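PDB 2BQX: inorganic pyrophosphatase from Helicobacter pylori, which catalyses the magnesium-dependent hydrolysis of inorganic pyrophosphate to two phosphate ions. Local coordinates for residues K85-G90 / I105-D110; H10-L15 / S159-L164; N26-L31 / M39-L44; V43-Q48 / D142-K147. All coordinates share one frame; numbering follows the deposited sequence.

Contact 1: K85-G90 / I105-D110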
loop_
_atom_site.group_PDB
_atom_site.type_symbol
_atom_site.label_atom_id
_atom_site.label_comp_id
_atom_site.label_asym_id
_atom_site.label_seq_id
_atom_site.Cartn_x
_atom_site.Cartn_y
_atom_site.Cartn_z
ATOM N N LYS A 85 -1.580 0.266 -24.743
ATOM C CA LYS A 85 -1.272 -0.310 -26.046
ATOM C C LYS A 85 -0.365 -1.493 -25.742
ATOM O O LYS A 85 0.665 -1.345 -25.081
ATOM C CB LYS A 85 -0.544 0.705 -26.930
ATOM C CG LYS A 85 -1.385 1.899 -27.347
ATOM C CD LYS A 85 -0.619 2.779 -28.325
ATOM C CE LYS A 85 -1.496 3.890 -28.880
ATOM N NZ LYS A 85 -0.782 4.655 -29.949
ATOM N N ALA A 86 -0.750 -2.669 -26.220
ATOM C CA ALA A 86 0.009 -3.877 -25.952
ATOM C C ALA A 86 0.397 -4.657 -27.204
ATOM O O ALA A 86 0.025 -4.297 -28.323
ATOM C CB ALA A 86 -0.799 -4.774 -25.023
ATOM N N ARG A 87 1.160 -5.725 -27.007
ATOM C CA ARG A 87 1.572 -6.582 -28.112
ATOM C C ARG A 87 1.364 -8.023 -27.673
ATOM O O ARG A 87 1.639 -8.379 -26.530
ATOM C CB ARG A 87 3.037 -6.335 -28.472
ATOM C CG ARG A 87 4.027 -6.634 -27.364
ATOM C CD ARG A 87 5.405 -6.092 -27.737
ATOM N NE ARG A 87 6.393 -6.326 -26.696
ATOM C CZ ARG A 87 6.958 -7.501 -26.447
ATOM N NH1 ARG A 87 7.845 -7.609 -25.464
ATOM N NH2 ARG A 87 6.654 -8.561 -27.187
ATOM N N LEU A 88 0.862 -8.850 -28.583
ATOM C CA LEU A 88 0.604 -10.255 -28.282
ATOM C C LEU A 88 1.849 -11.128 -28.229
ATOM O O LEU A 88 2.801 -10.918 -28.980
ATOM C CB LEU A 88 -0.338 -10.849 -29.334
ATOM C CG LEU A 88 -1.850 -10.887 -29.128
ATOM C CD1 LEU A 88 -2.351 -9.617 -28.498
ATOM C CD2 LEU A 88 -2.506 -11.140 -30.486
ATOM N N VAL A 89 1.831 -12.109 -27.331
ATOM C CA VAL A 89 2.922 -13.068 -27.227
ATOM C C VAL A 89 2.357 -14.479 -27.084
ATOM O O VAL A 89 3.101 -15.461 -27.130
ATOM C CB VAL A 89 3.892 -12.769 -26.040
ATOM C CG1 VAL A 89 4.598 -11.440 -26.278
ATOM C CG2 VAL A 89 3.140 -12.751 -24.718
ATOM N N GLY A 90 1.040 -14.580 -26.920
ATOM C CA GLY A 90 0.416 -15.888 -26.785
ATOM C C GLY A 90 -1.057 -15.854 -26.416
ATOM O O GLY A 90 -1.684 -14.798 -26.430
ATOM N N ILE A 105 -2.595 -13.266 -24.248
ATOM C CA ILE A 105 -1.494 -12.965 -23.331
ATOM C C ILE A 105 -0.688 -11.855 -23.989
ATOM O O ILE A 105 -0.170 -12.030 -25.094
ATOM C CB ILE A 105 -0.576 -14.190 -23.114
ATOM C CG1 ILE A 105 -1.387 -15.375 -22.576
ATOM C CG2 ILE A 105 0.574 -13.828 -22.163
ATOM C CD1 ILE A 105 -2.127 -15.120 -21.280
ATOM N N ALA A 106 -0.574 -10.715 -23.315
ATOM C CA ALA A 106 0.145 -9.583 -23.892
ATOM C C ALA A 106 1.071 -8.845 -22.938
ATOM O O ALA A 106 1.080 -9.096 -21.739
ATOM C CB ALA A 106 -0.860 -8.595 -24.477
ATOM N N LEU A 107 1.832 -7.914 -23.507
ATOM C CA LEU A 107 2.763 -7.076 -22.763
ATOM C C LEU A 107 2.594 -5.655 -23.287
ATOM O O LEU A 107 2.174 -5.452 -24.428
ATOM C CB LEU A 107 4.204 -7.538 -23.005
ATOM C CG LEU A 107 4.647 -8.854 -22.355
ATOM C CD1 LEU A 107 5.872 -9.391 -23.065
ATOM C CD2 LEU A 107 4.930 -8.622 -20.876
ATOM N N PRO A 108 2.893 -4.648 -22.456
ATOM C CA PRO A 108 2.746 -3.278 -22.950
ATOM C C PRO A 108 3.760 -3.124 -24.075
ATOM O O PRO A 108 4.760 -3.838 -24.095
ATOM C CB PRO A 108 3.131 -2.429 -21.742
ATOM C CG PRO A 108 2.765 -3.304 -20.577
ATOM C CD PRO A 108 3.256 -4.659 -21.029
ATOM N N ILE A 109 3.516 -2.218 -25.012
ATOM C CA ILE A 109 4.484 -2.034 -26.082
ATOM C C ILE A 109 5.742 -1.438 -25.463
ATOM O O ILE A 109 5.671 -0.763 -24.432
ATOM C CB ILE A 109 3.956 -1.101 -27.190
ATOM C CG1 ILE A 109 3.460 0.211 -26.582
ATOM C CG2 ILE A 109 2.837 -1.798 -27.972
ATOM C CD1 ILE A 109 3.029 1.229 -27.620
ATOM N N ASP A 110 6.889 -1.696 -26.085
ATOM C CA ASP A 110 8.168 -1.199 -25.578
ATOM C C ASP A 110 8.214 0.311 -25.352
ATOM O O ASP A 110 8.927 0.790 -24.470
ATOM C CB ASP A 110 9.311 -1.613 -26.519
ATOM C CG ASP A 110 9.612 -3.098 -26.457
ATOM O OD1 ASP A 110 9.118 -3.776 -25.534
ATOM O OD2 ASP A 110 10.357 -3.596 -27.327
HETATM O O HOH W 1 7.178 -5.097 -24.177
#
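A classic beta bulge interrupts the antiparallel hairpin of strands 83-96 and 99-108 where Val89 and Gly90 both face Ile105. Val89 N donates to Ile105 O at 3.0 Å, and Gly90 N reaches the same oxygen only weakly, at 3.4 Å. Ile105 N in turn donates to Gly90 O. Gly90 has both backbone angles close to 180°, a conformation glycine takes up readily. Beyond the bulge Arg87 and Leu107 exchange two backbone bonds, and past the strand end Ile109 N gives one more to Lys85 O. Pro108 suits its non-hydrogen-bonded pair with Ala86, which asks no N-H of it.

This hairpin belongs to the curled sheet of the barrel-like core of soluble pyrophosphatases, and its two faces differ. On one, CG2 of Val89, set between the backbone N and the carbonyl carbon, meets Ile105 CG2 at 3.8 Å, while Val89 CG1 lies 4.0 Å from Leu107 CD1. On the other, two small methyls, Ala86 CB and Ala106 CB, come within 3.9 Å, and Leu88 packs on Leu15 and on helix 157-171.

Leu107 also lies over one face of the Arg87 guanidinium, its CD1 3.6 Å from Arg87 NH1. The long aliphatic part of arginine lets its charge reach Asp110, where NE forms a long salt bridge of 3.9 Å with OD1, the two planes 74° apart. A water accepts from Arg87 NH1 and donates to Pro108 O and Asp110 OD1, bridging what the direct ion pair spans loosely; Arg87 NH2 bonds Val119 O.

Contact 2: H10-L15 / S159-L164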
loop_
_atom_site.group_PDB
_atom_site.type_symbol
_atom_site.label_atom_id
_atom_site.label_comp_id
_atom_site.label_asym_id
_atom_site.label_seq_id
_atom_site.Cartn_x
_atom_site.Cartn_y
_atom_site.Cartn_z
ATOM N N HIS A 10 -5.961 -2.410 -33.805
ATOM C CA HIS A 10 -6.087 -3.864 -33.785
ATOM C C HIS A 10 -4.796 -4.538 -34.236
ATOM O O HIS A 10 -4.774 -5.726 -34.553
ATOM C CB HIS A 10 -7.250 -4.301 -34.683
ATOM C CG HIS A 10 -8.601 -4.099 -34.067
ATOM N ND1 HIS A 10 -9.760 -4.050 -34.809
ATOM C CD2 HIS A 10 -8.975 -3.953 -32.772
ATOM C CE1 HIS A 10 -10.792 -3.882 -34.001
ATOM N NE2 HIS A 10 -10.343 -3.820 -32.760
ATOM N N ASP A 11 -3.717 -3.766 -34.267
ATOM C CA ASP A 11 -2.424 -4.302 -34.667
ATOM C C ASP A 11 -1.931 -5.253 -33.577
ATOM O O ASP A 11 -1.855 -4.883 -32.403
ATOM C CB ASP A 11 -1.426 -3.160 -34.865
ATOM C CG ASP A 11 -0.100 -3.633 -35.421
ATOM O OD1 ASP A 11 0.807 -2.789 -35.592
ATOM O OD2 ASP A 11 0.034 -4.847 -35.686
ATOM N N ALA A 12 -1.602 -6.477 -33.979
ATOM C CA ALA A 12 -1.129 -7.512 -33.062
ATOM C C ALA A 12 0.052 -7.065 -32.210
ATOM O O ALA A 12 0.231 -7.543 -31.088
ATOM C CB ALA A 12 -0.753 -8.765 -33.848
ATOM N N ASP A 13 0.860 -6.158 -32.753
ATOM C CA ASP A 13 2.028 -5.653 -32.045
ATOM C C ASP A 13 1.778 -4.285 -31.419
ATOM O O ASP A 13 2.709 -3.628 -30.968
ATOM C CB ASP A 13 3.233 -5.579 -32.985
ATOM C CG ASP A 13 3.748 -6.951 -33.383
ATOM O OD1 ASP A 13 3.966 -7.795 -32.485
ATOM O OD2 ASP A 13 3.940 -7.185 -34.594
ATOM N N SER A 14 0.520 -3.860 -31.403
ATOM C CA SER A 14 0.143 -2.582 -30.807
ATOM C C SER A 14 -1.377 -2.464 -30.755
ATOM O O SER A 14 -1.958 -1.574 -31.375
ATOM C CB SER A 14 0.720 -1.416 -31.611
ATOM O OG SER A 14 0.422 -0.174 -30.989
ATOM N N LEU A 15 -2.020 -3.373 -30.025
ATOM C CA LEU A 15 -3.473 -3.355 -29.916
ATOM C C LEU A 15 -3.914 -2.712 -28.609
ATOM O O LEU A 15 -3.251 -2.849 -27.578
ATOM C CB LEU A 15 -4.046 -4.773 -30.008
ATOM C CG LEU A 15 -3.835 -5.732 -28.840
ATOM C CD1 LEU A 15 -4.715 -6.957 -29.026
ATOM C CD2 LEU A 15 -2.377 -6.126 -28.741
ATOM N N SER A 159 -0.724 -18.371 -32.790
ATOM C CA SER A 159 -2.077 -18.805 -32.465
ATOM C C SER A 159 -2.911 -17.646 -31.930
ATOM O O SER A 159 -4.086 -17.507 -32.264
ATOM C CB SER A 159 -2.041 -19.927 -31.429
ATOM O OG SER A 159 -3.358 -20.314 -31.065
ATOM N N ALA A 160 -2.295 -16.812 -31.101
ATOM C CA ALA A 160 -2.985 -15.668 -30.525
ATOM C C ALA A 160 -3.460 -14.709 -31.613
ATOM O O ALA A 160 -4.558 -14.157 -31.530
ATOM C CB ALA A 160 -2.061 -14.940 -29.544
ATOM N N ILE A 161 -2.623 -14.502 -32.625
ATOM C CA ILE A 161 -2.961 -13.612 -33.732
ATOM C C ILE A 161 -4.200 -14.130 -34.456
ATOM O O ILE A 161 -5.068 -13.352 -34.854
ATOM C CB ILE A 161 -1.775 -13.489 -34.721
ATOM C CG1 ILE A 161 -0.639 -12.709 -34.047
ATOM C CG2 ILE A 161 -2.219 -12.779 -36.002
ATOM C CD1 ILE A 161 0.676 -12.755 -34.785
ATOM N N LYS A 162 -4.282 -15.445 -34.620
ATOM C CA LYS A 162 -5.435 -16.050 -35.278
ATOM C C LYS A 162 -6.698 -15.773 -34.476
ATOM O O LYS A 162 -7.743 -15.441 -35.036
ATOM C CB LYS A 162 -5.225 -17.557 -35.425
ATOM C CG LYS A 162 -4.202 -17.921 -36.491
ATOM C CD LYS A 162 -4.027 -19.426 -36.602
ATOM C CE LYS A 162 -3.168 -19.786 -37.801
ATOM N NZ LYS A 162 -1.821 -19.155 -37.732
ATOM N N VAL A 163 -6.589 -15.904 -33.157
ATOM C CA VAL A 163 -7.710 -15.662 -32.258
ATOM C C VAL A 163 -8.169 -14.217 -32.373
ATOM O O VAL A 163 -9.368 -13.936 -32.455
ATOM C CB VAL A 163 -7.302 -15.965 -30.792
ATOM C CG1 VAL A 163 -8.425 -15.592 -29.834
ATOM C CG2 VAL A 163 -6.964 -17.442 -30.657
ATOM N N LEU A 164 -7.207 -13.298 -32.383
ATOM C CA LEU A 164 -7.520 -11.881 -32.492
ATOM C C LEU A 164 -8.197 -11.548 -33.819
ATOM O O LEU A 164 -9.226 -10.884 -33.839
ATOM C CB LEU A 164 -6.249 -11.038 -32.346
ATOM C CG LEU A 164 -6.444 -9.531 -32.522
ATOM C CD1 LEU A 164 -7.397 -9.002 -31.447
ATOM C CD2 LEU A 164 -5.106 -8.837 -32.433
#
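Leu164 and Ile161, one helical turn apart on the C-terminal helix 157-171, meet a type I beta turn from Asp11 to Ser14 that leads into strand 14-21. The helix packs here against the curled sheet, at the turn entering that strand, mainly through apolar side chains.

The tight part is centred on Leu164. Its CG is anti to the backbone N (chi1 177°), and from there CD2 reaches three residues of the other segment: it lies 3.9 Å from Leu15 CD1, 3.8 Å from His10 O and 4.2 Å from Ala12 CA. The two leucines slide past each other in opposite directions, with methyl against methyl. Leucine suits both places, since the pair is buried and Leu88 of strand 83-96 adds to the same apolar cluster.

Toward solvent the contact thins. Ala12 points at the helix but offers a single methyl, which touches Ile161 CG1 at 4.0 Å; so small a side chain lets the turn come close to the helix. Both residues are partly exposed. Past them the polar residues of the turn take no part in the apolar contact. Asp13 instead forms a salt bridge from OD1 to Lys157 NZ near the start of the helix, and the His10 ring makes its own bond, from NE2 to Pro58 O.

The turn is closed by Ser14 N, which donates to Asp11 O at 2.8 Å. Asp11 suits the first position because its carboxylate can accept from the N-H two residues on: OD2 takes a weak but nearly straight bond from Asp13 N, 3.3 Å long with 173° at the hydrogen.

Contact 3: N26-L31 / M39-L44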
loop_
_atom_site.group_PDB
_atom_site.type_symbol
_atom_site.label_atom_id
_atom_site.label_comp_id
_atom_site.label_asym_id
_atom_site.label_seq_id
_atom_site.Cartn_x
_atom_site.Cartn_y
_atom_site.Cartn_z
ATOM N N ASN A 26 -8.121 -7.968 -6.024
ATOM C CA ASN A 26 -9.058 -9.079 -5.890
ATOM C C ASN A 26 -10.443 -8.548 -6.273
ATOM O O ASN A 26 -11.461 -9.175 -5.997
ATOM C CB ASN A 26 -9.058 -9.644 -4.456
ATOM C CG ASN A 26 -9.565 -8.652 -3.421
ATOM O OD1 ASN A 26 -9.551 -7.440 -3.643
ATOM N ND2 ASN A 26 -10.004 -9.170 -2.269
ATOM N N ILE A 27 -10.465 -7.394 -6.931
ATOM C CA ILE A 27 -11.725 -6.793 -7.358
ATOM C C ILE A 27 -11.806 -6.736 -8.877
ATOM O O ILE A 27 -10.991 -6.086 -9.533
ATOM C CB ILE A 27 -11.893 -5.355 -6.824
ATOM C CG1 ILE A 27 -11.842 -5.351 -5.293
ATOM C CG2 ILE A 27 -13.235 -4.782 -7.314
ATOM C CD1 ILE A 27 -11.852 -3.964 -4.678
ATOM N N LYS A 28 -12.792 -7.421 -9.440
ATOM C CA LYS A 28 -12.975 -7.405 -10.886
ATOM C C LYS A 28 -13.988 -6.326 -11.257
ATOM O O LYS A 28 -15.117 -6.342 -10.766
ATOM C CB LYS A 28 -13.492 -8.761 -11.371
ATOM C CG LYS A 28 -13.830 -8.813 -12.856
ATOM C CD LYS A 28 -14.398 -10.175 -13.229
ATOM C CE LYS A 28 -14.671 -10.290 -14.724
ATOM N NZ LYS A 28 -15.748 -9.370 -15.169
ATOM N N TYR A 29 -13.583 -5.387 -12.109
ATOM C CA TYR A 29 -14.492 -4.339 -12.568
ATOM C C TYR A 29 -14.923 -4.736 -13.972
ATOM O O TYR A 29 -14.326 -5.623 -14.590
ATOM C CB TYR A 29 -13.789 -2.971 -12.633
ATOM C CG TYR A 29 -13.413 -2.401 -11.288
ATOM C CD1 TYR A 29 -14.329 -1.656 -10.541
ATOM C CD2 TYR A 29 -12.155 -2.642 -10.741
ATOM C CE1 TYR A 29 -14.000 -1.168 -9.280
ATOM C CE2 TYR A 29 -11.816 -2.160 -9.481
ATOM C CZ TYR A 29 -12.744 -1.425 -8.754
ATOM O OH TYR A 29 -12.435 -0.971 -7.490
ATOM N N GLU A 30 -15.968 -4.086 -14.471
ATOM C CA GLU A 30 -16.455 -4.361 -15.816
ATOM C C GLU A 30 -17.021 -3.084 -16.417
ATOM O O GLU A 30 -17.974 -2.513 -15.897
ATOM C CB GLU A 30 -17.526 -5.450 -15.786
ATOM C CG GLU A 30 -18.167 -5.724 -17.135
ATOM C CD GLU A 30 -19.014 -6.984 -17.128
ATOM O OE1 GLU A 30 -18.436 -8.093 -17.160
ATOM O OE2 GLU A 30 -20.254 -6.858 -17.077
ATOM N N LEU A 31 -16.424 -2.645 -17.519
ATOM C CA LEU A 31 -16.853 -1.426 -18.185
ATOM C C LEU A 31 -18.173 -1.615 -18.922
ATOM O O LEU A 31 -18.352 -2.584 -19.660
ATOM C CB LEU A 31 -15.779 -0.962 -19.170
ATOM C CG LEU A 31 -15.973 0.431 -19.773
ATOM C CD1 LEU A 31 -15.767 1.474 -18.689
ATOM C CD2 LEU A 31 -14.977 0.644 -20.910
ATOM N N MET A 39 -18.155 -0.643 -13.675
ATOM C CA MET A 39 -18.969 -1.355 -12.695
ATOM C C MET A 39 -18.183 -2.344 -11.846
ATOM O O MET A 39 -17.308 -3.049 -12.349
ATOM C CB MET A 39 -20.087 -2.130 -13.401
ATOM C CG MET A 39 -20.859 -1.354 -14.446
ATOM S SD MET A 39 -21.868 -0.050 -13.753
ATOM C CE MET A 39 -23.011 -1.004 -12.784
ATOM N N VAL A 40 -18.500 -2.387 -10.557
ATOM C CA VAL A 40 -17.864 -3.343 -9.663
ATOM C C VAL A 40 -18.593 -4.630 -10.008
ATOM O O VAL A 40 -19.807 -4.726 -9.826
ATOM C CB VAL A 40 -18.119 -3.003 -8.189
ATOM C CG1 VAL A 40 -17.526 -4.091 -7.302
ATOM C CG2 VAL A 40 -17.504 -1.648 -7.855
ATOM N N ASP A 41 -17.863 -5.621 -10.508
ATOM C CA ASP A 41 -18.495 -6.869 -10.923
ATOM C C ASP A 41 -18.352 -8.013 -9.928
ATOM O O ASP A 41 -19.310 -8.742 -9.663
ATOM C CB ASP A 41 -17.925 -7.287 -12.282
ATOM C CG ASP A 41 -18.688 -8.435 -12.913
ATOM O OD1 ASP A 41 -18.028 -9.373 -13.397
ATOM O OD2 ASP A 41 -19.937 -8.400 -12.938
ATOM N N ARG A 42 -17.164 -8.176 -9.363
ATOM C CA ARG A 42 -16.972 -9.272 -8.430
ATOM C C ARG A 42 -15.766 -9.093 -7.533
ATOM O O ARG A 42 -14.766 -8.506 -7.933
ATOM C CB ARG A 42 -16.817 -10.575 -9.224
ATOM C CG ARG A 42 -16.446 -11.801 -8.407
ATOM C CD ARG A 42 -17.611 -12.255 -7.549
ATOM N NE ARG A 42 -18.860 -12.241 -8.304
ATOM C CZ ARG A 42 -19.059 -12.898 -9.441
ATOM N NH1 ARG A 42 -20.233 -12.815 -10.057
ATOM N NH2 ARG A 42 -18.088 -13.643 -9.962
ATOM N N VAL A 43 -15.886 -9.585 -6.307
ATOM C CA VAL A 43 -14.778 -9.566 -5.369
ATOM C C VAL A 43 -14.483 -11.046 -5.215
ATOM O O VAL A 43 -15.364 -11.824 -4.840
ATOM C CB VAL A 43 -15.159 -8.972 -3.998
ATOM C CG1 VAL A 43 -13.953 -9.027 -3.071
ATOM C CG2 VAL A 43 -15.613 -7.520 -4.155
ATOM N N LEU A 44 -13.257 -11.441 -5.535
ATOM C CA LEU A 44 -12.864 -12.849 -5.452
ATOM C C LEU A 44 -13.298 -13.484 -4.133
ATOM O O LEU A 44 -13.134 -12.895 -3.067
ATOM C CB LEU A 44 -11.345 -12.975 -5.618
ATOM C CG LEU A 44 -10.756 -12.546 -6.966
ATOM C CD1 LEU A 44 -9.248 -12.702 -6.929
ATOM C CD2 LEU A 44 -11.347 -13.406 -8.089
#
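The Tyr29 ring and Val40 lie side by side, pointing the same way, with Tyr29 CE1 3.8 Å from Val40 CG2, which approaches the ring obliquely. One face of the ring takes Ile27 CG2, 3.6 Å above the plane and displaced toward the rim. The other flat groups, the carboxylates of Glu30 and Asp41, lie on the opposite side of this antiparallel hairpin with their planes 27° apart. Glu30 OE1 and Asp41 OD1 come within 4.0 Å of each other, a proximity the ammonium of Lys28 probably makes tolerable.

The Lys28 chain is extended until chi4 bends (-66°). Its NZ donates to Asp41 OD1 at 2.9 Å, meeting the oxygen on its anti side, 34° out of the carboxylate plane; a longer bridge of 3.6 Å joins NZ to Glu30 OE1. A classic beta bulge brings Asp41 into position: Asp41 N and Arg42 N both bond Lys28 O, at 2.9 and 3.1 Å. Lys28 and Arg42, a hydrogen-bonded pair, share a face, consistent with their predicted roles in binding substrate, for which their long cationic chains are suited.

The other face, of Ile27, Tyr29, Val40 and Val43, is largely apolar, and a second subunit packs on it. The Tyr29 hydroxyl hydrogen-bonds N of Gln79 of that subunit, while Arg42 NE bonds Lys111 O of the same subunit. Within the chain, strand 27-31 runs beside strand 14-21, where Leu31 N bonds the Glu20 carboxylate.

Contact 4: V43-Q48 / D142-K147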
loop_
_atom_site.group_PDB
_atom_site.type_symbol
_atom_site.label_atom_id
_atom_site.label_comp_id
_atom_site.label_asym_id
_atom_site.label_seq_id
_atom_site.Cartn_x
_atom_site.Cartn_y
_atom_site.Cartn_z
ATOM N N VAL A 43 -15.886 -9.585 -6.307
ATOM C CA VAL A 43 -14.778 -9.566 -5.369
ATOM C C VAL A 43 -14.483 -11.046 -5.215
ATOM O O VAL A 43 -15.364 -11.824 -4.840
ATOM C CB VAL A 43 -15.159 -8.972 -3.998
ATOM C CG1 VAL A 43 -13.953 -9.027 -3.071
ATOM C CG2 VAL A 43 -15.613 -7.520 -4.155
ATOM N N LEU A 44 -13.257 -11.441 -5.535
ATOM C CA LEU A 44 -12.864 -12.849 -5.452
ATOM C C LEU A 44 -13.298 -13.484 -4.133
ATOM O O LEU A 44 -13.134 -12.895 -3.067
ATOM C CB LEU A 44 -11.345 -12.975 -5.618
ATOM C CG LEU A 44 -10.756 -12.546 -6.966
ATOM C CD1 LEU A 44 -9.248 -12.702 -6.929
ATOM C CD2 LEU A 44 -11.347 -13.406 -8.089
ATOM N N TYR A 45 -13.857 -14.687 -4.216
ATOM C CA TYR A 45 -14.313 -15.411 -3.031
ATOM C C TYR A 45 -13.137 -15.959 -2.232
ATOM O O TYR A 45 -13.225 -16.114 -1.018
ATOM C CB TYR A 45 -15.198 -16.591 -3.433
ATOM C CG TYR A 45 -16.622 -16.246 -3.828
ATOM C CD1 TYR A 45 -16.918 -15.093 -4.554
ATOM C CD2 TYR A 45 -17.665 -17.123 -3.530
ATOM C CE1 TYR A 45 -18.230 -14.827 -4.979
ATOM C CE2 TYR A 45 -18.968 -16.875 -3.947
ATOM C CZ TYR A 45 -19.243 -15.727 -4.671
ATOM O OH TYR A 45 -20.534 -15.490 -5.094
ATOM N N GLY A 46 -12.044 -16.259 -2.926
ATOM C CA GLY A 46 -10.884 -16.813 -2.262
ATOM C C GLY A 46 -9.789 -15.818 -1.958
ATOM O O GLY A 46 -9.845 -14.655 -2.369
ATOM N N ALA A 47 -8.784 -16.294 -1.229
ATOM C CA ALA A 47 -7.639 -15.477 -0.844
ATOM C C ALA A 47 -6.680 -15.467 -2.025
ATOM O O ALA A 47 -5.606 -16.061 -1.975
ATOM C CB ALA A 47 -6.970 -16.085 0.383
ATOM N N GLN A 48 -7.086 -14.783 -3.088
ATOM C CA GLN A 48 -6.295 -14.713 -4.305
ATOM C C GLN A 48 -6.228 -13.299 -4.857
ATOM O O GLN A 48 -6.892 -12.398 -4.358
ATOM C CB GLN A 48 -6.900 -15.641 -5.362
ATOM C CG GLN A 48 -6.807 -17.121 -5.014
ATOM C CD GLN A 48 -7.675 -17.985 -5.910
ATOM O OE1 GLN A 48 -8.892 -18.073 -5.725
ATOM N NE2 GLN A 48 -7.054 -18.623 -6.892
ATOM N N ASP A 142 -13.302 -21.661 -7.827
ATOM C CA ASP A 142 -13.635 -22.866 -7.064
ATOM C C ASP A 142 -14.800 -22.625 -6.111
ATOM O O ASP A 142 -15.757 -23.394 -6.089
ATOM C CB ASP A 142 -12.446 -23.364 -6.225
ATOM C CG ASP A 142 -11.359 -24.045 -7.051
ATOM O OD1 ASP A 142 -11.624 -24.456 -8.205
ATOM O OD2 ASP A 142 -10.233 -24.184 -6.519
ATOM N N LEU A 143 -14.712 -21.554 -5.327
ATOM C CA LEU A 143 -15.737 -21.234 -4.336
ATOM C C LEU A 143 -17.052 -20.695 -4.884
ATOM O O LEU A 143 -18.031 -20.597 -4.154
ATOM C CB LEU A 143 -15.173 -20.244 -3.309
ATOM C CG LEU A 143 -14.002 -20.765 -2.468
ATOM C CD1 LEU A 143 -13.390 -19.626 -1.668
ATOM C CD2 LEU A 143 -14.480 -21.875 -1.542
ATOM N N GLU A 144 -17.077 -20.319 -6.157
ATOM C CA GLU A 144 -18.308 -19.803 -6.733
ATOM C C GLU A 144 -19.190 -20.964 -7.155
ATOM O O GLU A 144 -18.789 -21.804 -7.957
ATOM C CB GLU A 144 -18.008 -18.894 -7.918
ATOM C CG GLU A 144 -17.426 -17.556 -7.498
ATOM C CD GLU A 144 -17.186 -16.633 -8.666
ATOM O OE1 GLU A 144 -18.030 -16.620 -9.583
ATOM O OE2 GLU A 144 -16.163 -15.910 -8.660
ATOM N N PRO A 145 -20.406 -21.037 -6.602
ATOM C CA PRO A 145 -21.323 -22.126 -6.947
ATOM C C PRO A 145 -21.755 -22.135 -8.410
ATOM O O PRO A 145 -21.982 -21.088 -9.012
ATOM C CB PRO A 145 -22.491 -21.905 -5.990
ATOM C CG PRO A 145 -22.457 -20.425 -5.738
ATOM C CD PRO A 145 -20.990 -20.156 -5.578
ATOM N N ASN A 146 -21.842 -23.332 -8.980
ATOM C CA ASN A 146 -22.273 -23.500 -10.365
ATOM C C ASN A 146 -21.291 -22.950 -11.395
ATOM O O ASN A 146 -21.640 -22.778 -12.565
ATOM C CB ASN A 146 -23.647 -22.846 -10.553
ATOM C CG ASN A 146 -24.642 -23.273 -9.490
ATOM O OD1 ASN A 146 -24.838 -24.463 -9.259
ATOM N ND2 ASN A 146 -25.274 -22.300 -8.836
ATOM N N LYS A 147 -20.066 -22.673 -10.966
ATOM C CA LYS A 147 -19.045 -22.161 -11.874
ATOM C C LYS A 147 -17.745 -22.940 -11.704
ATOM O O LYS A 147 -17.456 -23.454 -10.626
ATOM C CB LYS A 147 -18.811 -20.669 -11.616
ATOM C CG LYS A 147 -19.990 -19.797 -12.017
ATOM C CD LYS A 147 -19.757 -18.347 -11.657
ATOM C CE LYS A 147 -20.891 -17.462 -12.150
ATOM N NZ LYS A 147 -20.924 -17.397 -13.635
HETATM O O HOH W 2 -14.279 -15.883 -6.724
#
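Tyr45 and Leu143, whose CA atoms are 6.1 Å apart, bring two irregular loops together without strand pairing, the second loop folding into a type II beta turn from Glu144 to Lys147. Pro145 and Asn146 hold the turn's central positions and suit them: proline fixes the first phi, and asparagine tolerates the positive phi of the second.

The main side-chain contact is a CH-pi interaction. Glu144 CG sits over the centre of the Tyr45 ring, 3.6 Å from the centroid and 5° off the normal, so the methylene lies almost directly above the ring centre. The two side chains cross at about a right angle. A glutamate serves well here because its aliphatic part covers the ring while the chain, extended beyond CG, holds the carboxylate farther out on the same side, where Arg42 is its salt-bridge partner.

Leu143 packs nearer the backbone, its CB 3.7 Å from Tyr45 CB. Its CD1 lies against the Tyr45 carbonyl and the alpha carbon of Gly46, 3.8 Å from the latter. Leu143 O approaches the ring obliquely, 3.5 Å from Tyr45 CD2, and Pro145 CD touches CE2 more loosely.

Other subunits border both loops: His135 of a third subunit lies against Leu143 and bonds Asp142, and Pro114 of a second packs on Tyr45. Between the loops sits a water, accepting from Tyr45 N at 2.8 Å and lying 2.7 Å from Glu144 OE2.

In the fold
The four contacts form two pairs on opposite sides of the chain's centre. Contacts 1 and 2, with centres 9 Å apart, share a sheet: Ala86 O lies 2.8 Å from Leu15 N and Leu88 N 2.9 Å from Ala12 O, probable hydrogen bonds joining strands 83-96 and 14-21. Contacts 3 and 4, 13 Å apart between centres, share Val43 and Leu44, and a salt bridge of 3.0 Å from Arg42 NH2 to Glu144 OE1 ties the predicted substrate-binding hairpin to the 142-147 loop. Both touch the second subunit. Between side chains, Leu44 is about 4 Å from Tyr140 of that predicted site, and Ile105 of contact 1 about 9 Å from Asp69, a predicted magnesium ligand.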